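Cell division control protein 4 (Saccharomyces cerevisiae, PDB 3V7D) recognises phosphorylated targets such as the CDK inhibitor SIC1 as the substrate-binding subunit of an SCF ubiquitin ligase, directing their ubiquitination and degradation. Local coordinates at residues R50-T53 / S54-K57. The protein carries 1 engineered substitution. Sequence-based numbering, arbitrary orientation.
Sequences RKST and SLWK
T53 and K57 meet through a full turn of helix 53-62: K57 N donates to T53 O at 2.9 Å, nearly straight at 160° and lying in the carbonyl plane. T53 O also takes a weak bond from W56 N, 3.1 Å away and bent to 121°, so one acceptor takes two amides. Just before it, S52 turns its side chain onto the helix. A chi1 of 59° tucks the S52 hydroxyl over its own backbone, flanked by N and C, and puts S52 OG 3.1 Å from L55 CB and 3.7 Å from L55 CD1, a polar atom laid against aliphatic carbon. The S52 carbonyl faces another way: S52 O lies at the edge of the W56 indole, near the ring plane, 3.5 Å from W56 CD1. Leucine and tryptophan also pack on each other, L55 CD2 resting 3.5 Å above the W56 indole plane, over its centre.

Outside this turn, T53 OG1 is hydrogen-bonded by Q87 NE2, and T53 and W56 both lean on L91 of helix 87-106. Toward helices 20-27 and 32-39, L55 touches F27 and I35, W56 reaches I35 and I36, and S52 packs on L24. R50, where helix 43-49 gives way to the loop, pairs with D89 in a salt bridge. The short link after helix 43-49 and the turn that follows it belong to the F-box, the helical motif through which F-box proteins join SKP1 in SCF ligases; the WD40 beta-propeller comes later in the chain.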
# COMPACT_ATOMS: atom_id res chain seq x y z
N ARG B 50 -11.30 19.50 -10.64
CA ARG B 50 -12.18 18.36 -10.40
C ARG B 50 -12.47 17.58 -11.67
O ARG B 50 -13.28 16.65 -11.67
CB ARG B 50 -13.48 18.83 -9.74
CG ARG B 50 -13.26 19.49 -8.39
CD ARG B 50 -14.51 20.17 -7.88
NE ARG B 50 -15.61 19.23 -7.70
CZ ARG B 50 -16.87 19.59 -7.51
NH1 ARG B 50 -17.20 20.87 -7.48
NH2 ARG B 50 -17.81 18.66 -7.35
N LYS B 51 -11.79 17.94 -12.75
CA LYS B 51 -12.00 17.32 -14.05
C LYS B 51 -11.08 16.12 -14.23
O LYS B 51 -11.45 15.14 -14.86
CB LYS B 51 -11.71 18.35 -15.14
CG LYS B 51 -12.70 18.42 -16.27
CD LYS B 51 -12.26 19.53 -17.23
CE LYS B 51 -13.19 19.68 -18.43
NZ LYS B 51 -14.46 20.38 -18.07
N SER B 52 -9.87 16.20 -13.68
CA SER B 52 -8.87 15.16 -13.94
C SER B 52 -8.88 14.05 -12.90
O SER B 52 -8.90 14.31 -11.69
CB SER B 52 -7.47 15.77 -14.02
OG SER B 52 -7.15 16.44 -12.82
N THR B 53 -8.87 12.82 -13.38
CA THR B 53 -8.70 11.66 -12.53
C THR B 53 -7.23 11.54 -12.17
O THR B 53 -6.88 11.32 -11.01
CB THR B 53 -9.15 10.37 -13.26
OG1 THR B 53 -10.58 10.34 -13.33
CG2 THR B 53 -8.66 9.13 -12.52
N SER B 54 -6.37 11.72 -13.17
CA SER B 54 -4.94 11.50 -13.03
C SER B 54 -4.32 12.32 -11.91
O SER B 54 -3.44 11.84 -11.20
CB SER B 54 -4.22 11.76 -14.36
OG SER B 54 -4.32 13.12 -14.75
N LEU B 55 -4.78 13.56 -11.75
CA LEU B 55 -4.26 14.43 -10.70
C LEU B 55 -4.37 13.76 -9.33
O LEU B 55 -3.41 13.72 -8.57
CB LEU B 55 -5.02 15.76 -10.70
CG LEU B 55 -4.55 16.90 -9.80
CD1 LEU B 55 -4.96 18.22 -10.42
CD2 LEU B 55 -5.13 16.79 -8.40
N TRP B 56 -5.55 13.23 -9.02
CA TRP B 56 -5.81 12.62 -7.73
C TRP B 56 -5.24 11.20 -7.65
O TRP B 56 -4.87 10.74 -6.58
CB TRP B 56 -7.30 12.65 -7.40
CG TRP B 56 -7.78 14.05 -7.31
CD1 TRP B 56 -8.50 14.74 -8.24
CD2 TRP B 56 -7.52 14.97 -6.24
NE1 TRP B 56 -8.73 16.02 -7.80
CE2 TRP B 56 -8.14 16.19 -6.58
CE3 TRP B 56 -6.84 14.87 -5.03
CZ2 TRP B 56 -8.08 17.30 -5.75
CZ3 TRP B 56 -6.79 15.97 -4.20
CH2 TRP B 56 -7.41 17.18 -4.57
N LYS B 57 -5.18 10.53 -8.80
CA LYS B 57 -4.52 9.24 -8.89
C LYS B 57 -3.04 9.37 -8.51
O LYS B 57 -2.54 8.60 -7.70
CB LYS B 57 -4.64 8.65 -10.30
CG LYS B 57 -4.02 7.27 -10.44
CD LYS B 57 -4.11 6.74 -11.87
CE LYS B 57 -3.49 5.36 -11.98
NZ LYS B 57 -3.53 4.82 -13.37